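Local coordinates for YkuI protein (Bacillus subtilis, PDB 2BAS) that binds the second messenger cyclic di-GMP through its EAL domain and is probably a phosphodiesterase that cleaves it, at residues I198-L203 / Q242-N247; H304-S309 / K323-E328. All coordinates share one frame; numbering follows the deposited sequence.

Interaction 1. Residues I198-L203 / Q242-N247; sequences IDLQAL and QYAWRN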
loop_
_atom_site.group_PDB
_atom_site.type_symbol
_atom_site.label_atom_id
_atom_site.label_comp_id
_atom_site.label_asym_id
_atom_site.label_seq_id
_atom_site.Cartn_x
_atom_site.Cartn_y
_atom_site.Cartn_z
ATOM N N ILE A 198 -6.483 -6.315 -11.750
ATOM C CA ILE A 198 -5.337 -7.082 -11.281
ATOM C C ILE A 198 -5.313 -8.443 -11.974
ATOM O O ILE A 198 -6.291 -9.177 -11.954
ATOM C CB ILE A 198 -5.366 -7.208 -9.729
ATOM C CG1 ILE A 198 -5.384 -5.815 -9.090
ATOM C CG2 ILE A 198 -4.181 -7.996 -9.218
ATOM C CD1 ILE A 198 -5.745 -5.790 -7.605
ATOM N N ASP A 199 -4.195 -8.738 -12.629
ATOM C CA ASP A 199 -3.954 -10.001 -13.319
ATOM C C ASP A 199 -3.383 -10.993 -12.309
ATOM O O ASP A 199 -2.571 -10.621 -11.467
ATOM C CB ASP A 199 -2.962 -9.760 -14.462
ATOM C CG ASP A 199 -2.366 -11.048 -15.025
ATOM O OD1 ASP A 199 -3.082 -12.072 -15.107
ATOM O OD2 ASP A 199 -1.173 -11.029 -15.405
ATOM N N LEU A 200 -3.794 -12.252 -12.387
ATOM C CA LEU A 200 -3.335 -13.239 -11.409
ATOM C C LEU A 200 -2.516 -14.385 -12.006
ATOM O O LEU A 200 -2.315 -15.415 -11.353
ATOM C CB LEU A 200 -4.508 -13.770 -10.577
ATOM C CG LEU A 200 -5.271 -12.772 -9.700
ATOM C CD1 LEU A 200 -6.440 -13.471 -9.028
ATOM C CD2 LEU A 200 -4.360 -12.115 -8.663
ATOM N N GLN A 201 -2.052 -14.206 -13.243
ATOM C CA GLN A 201 -1.148 -15.163 -13.874
ATOM C C GLN A 201 0.149 -15.211 -13.080
ATOM O O GLN A 201 0.706 -16.285 -12.838
ATOM C CB GLN A 201 -0.832 -14.746 -15.309
ATOM C CG GLN A 201 -1.919 -15.032 -16.329
ATOM C CD GLN A 201 -1.708 -14.261 -17.625
ATOM O OE1 GLN A 201 -1.582 -13.031 -17.613
ATOM N NE2 GLN A 201 -1.676 -14.977 -18.750
ATOM N N ALA A 202 0.608 -14.027 -12.676
ATOM C CA ALA A 202 1.849 -13.847 -11.925
ATOM C C ALA A 202 1.913 -14.667 -10.634
ATOM O O ALA A 202 2.992 -15.111 -10.233
ATOM C CB ALA A 202 2.058 -12.364 -11.616
ATOM N N LEU A 203 0.758 -14.852 -9.991
ATOM C CA LEU A 203 0.654 -15.605 -8.739
ATOM C C LEU A 203 1.132 -17.048 -8.897
ATOM O O LEU A 203 1.693 -17.621 -7.958
ATOM C CB LEU A 203 -0.785 -15.572 -8.215
ATOM C CG LEU A 203 -1.068 -15.998 -6.771
ATOM C CD1 LEU A 203 -0.454 -15.022 -5.755
ATOM C CD2 LEU A 203 -2.567 -16.129 -6.556
ATOM N N GLN A 242 -10.102 -18.021 -4.958
ATOM C CA GLN A 242 -9.872 -17.942 -3.519
ATOM C C GLN A 242 -9.113 -16.662 -3.198
ATOM O O GLN A 242 -9.569 -15.851 -2.392
ATOM C CB GLN A 242 -9.101 -19.189 -3.047
ATOM C CG GLN A 242 -8.074 -18.981 -1.914
ATOM C CD GLN A 242 -8.695 -18.892 -0.530
ATOM O OE1 GLN A 242 -9.150 -19.896 0.037
ATOM N NE2 GLN A 242 -8.694 -17.688 0.036
ATOM N N TYR A 243 -7.978 -16.463 -3.859
ATOM C CA TYR A 243 -7.152 -15.306 -3.576
ATOM C C TYR A 243 -7.905 -13.988 -3.756
ATOM O O TYR A 243 -7.867 -13.130 -2.868
ATOM C CB TYR A 243 -5.870 -15.317 -4.404
ATOM C CG TYR A 243 -4.986 -14.152 -4.074
ATOM C CD1 TYR A 243 -4.038 -14.245 -3.061
ATOM C CD2 TYR A 243 -5.122 -12.932 -4.755
ATOM C CE1 TYR A 243 -3.231 -13.153 -2.736
ATOM C CE2 TYR A 243 -4.324 -11.835 -4.439
ATOM C CZ TYR A 243 -3.381 -11.955 -3.427
ATOM O OH TYR A 243 -2.584 -10.878 -3.111
ATOM N N ALA A 244 -8.579 -13.836 -4.896
ATOM C CA ALA A 244 -9.308 -12.607 -5.224
ATOM C C ALA A 244 -10.340 -12.272 -4.159
ATOM O O ALA A 244 -10.431 -11.139 -3.675
ATOM C CB ALA A 244 -9.985 -12.747 -6.576
ATOM N N TRP A 245 -11.108 -13.286 -3.786
ATOM C CA TRP A 245 -12.154 -13.123 -2.812
ATOM C C TRP A 245 -11.630 -12.709 -1.433
ATOM O O TRP A 245 -12.237 -11.863 -0.775
ATOM C CB TRP A 245 -12.961 -14.404 -2.726
ATOM C CG TRP A 245 -14.012 -14.332 -1.713
ATOM C CD1 TRP A 245 -15.289 -13.897 -1.891
ATOM C CD2 TRP A 245 -13.884 -14.677 -0.330
ATOM N NE1 TRP A 245 -15.971 -13.963 -0.702
ATOM C CE2 TRP A 245 -15.132 -14.436 0.273
ATOM C CE3 TRP A 245 -12.833 -15.169 0.455
ATOM C CZ2 TRP A 245 -15.369 -14.679 1.618
ATOM C CZ3 TRP A 245 -13.065 -15.412 1.800
ATOM C CH2 TRP A 245 -14.327 -15.168 2.370
ATOM N N ARG A 246 -10.517 -13.287 -0.985
ATOM C CA ARG A 246 -9.998 -12.952 0.350
ATOM C C ARG A 246 -9.272 -11.603 0.331
ATOM O O ARG A 246 -9.027 -11.008 1.375
ATOM C CB ARG A 246 -9.109 -14.078 0.907
ATOM C CG ARG A 246 -7.626 -13.786 0.891
ATOM C CD ARG A 246 -6.803 -14.976 0.451
ATOM N NE ARG A 246 -6.580 -15.965 1.497
ATOM C CZ ARG A 246 -5.809 -17.039 1.342
ATOM N NH1 ARG A 246 -5.199 -17.247 0.178
ATOM N NH2 ARG A 246 -5.649 -17.907 2.344
ATOM N N ASN A 247 -8.960 -11.117 -0.869
ATOM C CA ASN A 247 -8.218 -9.872 -1.034
ATOM C C ASN A 247 -9.004 -8.701 -1.611
ATOM O O ASN A 247 -8.508 -7.988 -2.480
ATOM C CB ASN A 247 -6.949 -10.127 -1.847
ATOM C CG ASN A 247 -5.889 -10.842 -1.033
ATOM O OD1 ASN A 247 -5.207 -10.233 -0.218
ATOM N ND2 ASN A 247 -5.760 -12.142 -1.239
#
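L200 and L203 each push a methyl branch against Y243, whose side chain stands out from helix 238-246. CD2 of L203 settles where the tyrosine leaves its backbone, 4.0 Å from Y243 CG and about as far from Y243 CB, resting in the angle between the ring and its CB. L200 sends its CD2 to the neighbouring ring carbon, Y243 CD2, at 4.1 Å. Both leucines meet the aromatic obliquely. The other branch of L200 has a second partner: its CD1 comes up beside A244, 4.4 Å from A244 CB, and L200 thus spans two successive residues of the helix. Strand 195-199 belongs to the parallel part of the EAL barrel, and the chain leaving its C-terminal end turns here against the helix that follows the next strand, 229-233. Y232 of that strand touches both L200 and A244, and L216 of helix 211-226 packs on Y243. The turn out of the strand is an Asx turn, with Q201 N donating a hydrogen bond to D199 OD1 from well above the carboxylate plane. Y243 points its CB at the leucines, and chi1 of -178° holds the ring extended from the helix, where both methyls meet it. N247 ND2 sits over the middle of one ring face, 3.0 Å above its plane, while the same nitrogen donates to Y243 O at 2.8 Å.

Interaction 2. Residues H304-S309 / K323-E328; sequences HQAVTS and KKLAEE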
loop_
_atom_site.group_PDB
_atom_site.type_symbol
_atom_site.label_atom_id
_atom_site.label_comp_id
_atom_site.label_asym_id
_atom_site.label_seq_id
_atom_site.Cartn_x
_atom_site.Cartn_y
_atom_site.Cartn_z
ATOM N N HIS A 304 0.274 -13.086 31.518
ATOM C CA HIS A 304 -0.348 -12.542 32.721
ATOM C C HIS A 304 0.132 -13.291 33.988
ATOM O O HIS A 304 0.451 -12.659 35.006
ATOM C CB HIS A 304 -1.874 -12.580 32.583
ATOM C CG HIS A 304 -2.608 -11.865 33.673
ATOM N ND1 HIS A 304 -2.660 -10.488 33.758
ATOM C CD2 HIS A 304 -3.327 -12.334 34.720
ATOM C CE1 HIS A 304 -3.376 -10.142 34.815
ATOM N NE2 HIS A 304 -3.797 -11.242 35.413
ATOM N N GLN A 305 0.190 -14.624 33.929
ATOM C CA GLN A 305 0.741 -15.411 35.038
ATOM C C GLN A 305 2.179 -15.010 35.324
ATOM O O GLN A 305 2.521 -14.701 36.458
ATOM C CB GLN A 305 0.742 -16.889 34.720
ATOM C CG GLN A 305 -0.587 -17.554 34.778
ATOM C CD GLN A 305 -0.464 -19.048 34.563
ATOM O OE1 GLN A 305 -0.820 -19.841 35.438
ATOM N NE2 GLN A 305 0.067 -19.442 33.400
ATOM N N ALA A 306 3.008 -15.003 34.282
ATOM C CA ALA A 306 4.426 -14.672 34.407
ATOM C C ALA A 306 4.687 -13.290 35.033
ATOM O O ALA A 306 5.374 -13.198 36.055
ATOM C CB ALA A 306 5.115 -14.811 33.071
ATOM N N VAL A 307 4.138 -12.231 34.436
ATOM C CA VAL A 307 4.261 -10.878 34.989
ATOM C C VAL A 307 3.798 -10.817 36.460
ATOM O O VAL A 307 4.616 -10.667 37.361
ATOM C CB VAL A 307 3.478 -9.841 34.149
ATOM C CG1 VAL A 307 3.635 -8.461 34.747
ATOM C CG2 VAL A 307 3.957 -9.840 32.678
ATOM N N THR A 308 2.493 -10.965 36.694
ATOM C CA THR A 308 1.923 -10.870 38.043
ATOM C C THR A 308 2.666 -11.729 39.075
ATOM O O THR A 308 2.859 -11.309 40.211
ATOM C CB THR A 308 0.418 -11.222 38.063
ATOM O OG1 THR A 308 0.238 -12.550 37.557
ATOM C CG2 THR A 308 -0.390 -10.234 37.205
ATOM N N SER A 309 3.086 -12.923 38.664
ATOM C CA SER A 309 3.886 -13.811 39.507
ATOM C C SER A 309 5.285 -13.241 39.796
ATOM O O SER A 309 5.710 -13.188 40.952
ATOM C CB SER A 309 3.980 -15.191 38.859
ATOM O OG SER A 309 5.121 -15.888 39.305
ATOM N N LYS A 323 14.664 -9.244 32.317
ATOM C CA LYS A 323 15.691 -10.271 32.206
ATOM C C LYS A 323 15.135 -11.579 32.743
ATOM O O LYS A 323 15.388 -12.655 32.187
ATOM C CB LYS A 323 16.946 -9.882 32.991
ATOM C CG LYS A 323 17.649 -8.620 32.510
ATOM C CD LYS A 323 18.804 -8.308 33.428
ATOM C CE LYS A 323 19.375 -6.936 33.150
ATOM N NZ LYS A 323 20.370 -6.566 34.210
ATOM N N LYS A 324 14.368 -11.468 33.827
ATOM C CA LYS A 324 13.717 -12.609 34.445
ATOM C C LYS A 324 12.530 -13.050 33.595
ATOM O O LYS A 324 12.314 -14.239 33.407
ATOM C CB LYS A 324 13.267 -12.282 35.869
ATOM C CG LYS A 324 14.393 -12.008 36.868
ATOM C CD LYS A 324 13.815 -11.840 38.277
ATOM C CE LYS A 324 14.847 -11.379 39.314
ATOM N NZ LYS A 324 15.217 -9.941 39.167
ATOM N N LEU A 325 11.757 -12.101 33.071
ATOM C CA LEU A 325 10.659 -12.478 32.183
ATOM C C LEU A 325 11.184 -13.265 30.971
ATOM O O LEU A 325 10.634 -14.316 30.628
ATOM C CB LEU A 325 9.837 -11.261 31.746
ATOM C CG LEU A 325 8.550 -11.579 30.964
ATOM C CD1 LEU A 325 7.563 -12.395 31.807
ATOM C CD2 LEU A 325 7.887 -10.306 30.428
ATOM N N ALA A 326 12.266 -12.767 30.369
ATOM C CA ALA A 326 12.886 -13.392 29.198
ATOM C C ALA A 326 13.149 -14.867 29.413
ATOM O O ALA A 326 12.833 -15.685 28.551
ATOM C CB ALA A 326 14.184 -12.686 28.822
ATOM N N GLU A 327 13.733 -15.194 30.561
ATOM C CA GLU A 327 14.039 -16.570 30.920
ATOM C C GLU A 327 12.790 -17.413 31.142
ATOM O O GLU A 327 12.758 -18.587 30.776
ATOM C CB GLU A 327 14.959 -16.619 32.145
ATOM C CG GLU A 327 16.387 -16.115 31.877
ATOM C CD GLU A 327 17.217 -17.045 30.975
ATOM O OE1 GLU A 327 16.664 -17.984 30.347
ATOM O OE2 GLU A 327 18.442 -16.826 30.891
ATOM N N GLU A 328 11.763 -16.813 31.736
ATOM C CA GLU A 328 10.481 -17.486 31.932
ATOM C C GLU A 328 9.802 -17.764 30.584
ATOM O O GLU A 328 9.189 -18.815 30.396
ATOM C CB GLU A 328 9.569 -16.637 32.821
ATOM C CG GLU A 328 8.252 -17.305 33.198
ATOM C CD GLU A 328 8.446 -18.550 34.040
ATOM O OE1 GLU A 328 7.951 -19.616 33.626
ATOM O OE2 GLU A 328 9.104 -18.469 35.105
#
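L325 meets A306 across two helices, and its side chain can be followed outward from the backbone. CB leaves helix 318-328 toward the opposing helix, and CG lies anti to the backbone N (chi1 -172°), which keeps the chain extended from the helix, so that CD1 can reach A306 CB. At CG the chain forks. CD1 is the atom that makes the contact: it comes within 3.7 Å of A306 CB and passes 4.3 Å from the backbone V307 N. CD2, the other branch, lies on the V307 side, 4.6 Å from V307 CG2. Around this leucine, L310 of the long helix and L415 of strand 413-419 add further apolar cover, and L415 also meets V307. The two helices run roughly antiparallel (146° between the axes of the short segments, 10.4 Å at closest approach) and form a helical hairpin: the end of the long helix 271-311, which leads away from the EAL domain, is followed by a short connection and then by 318-328. The six-stranded antiparallel sheet of the C-terminal domain lies against this pair. A306 and L325 are the residues with the nearest CA atoms, 7.0 Å apart. One turn on from L325, E328 lays the methylene of its bent chain on the same alanine, CG 4.0 Å from A306 CB, while its carboxylate turns to R302 of the long helix in a salt bridge through OE1. H304 O accepts two hydrogen bonds from T308, from its backbone N and from OG1 (2.6 Å), arriving on opposite faces of the carbonyl plane.

In the fold
The two contacts lie in different domains, their centres about 43 Å apart, and share no segment. Both are mainly buried and apolar, without a hydrogen bond across either, but interaction 1 lies about 8 Å from the centre of the chain and interaction 2 far out, about 40 Å from that centre. Interaction 1 sets aliphatic branches on an aromatic ring in the EAL barrel; interaction 2 joins two helices through an alanine and a leucine, with an exposed glutamate at its border. Helix 271-311 connects them: F278, I282 and E285, toward its beginning, pack on helix 238-246, and its far end supplies 304-309.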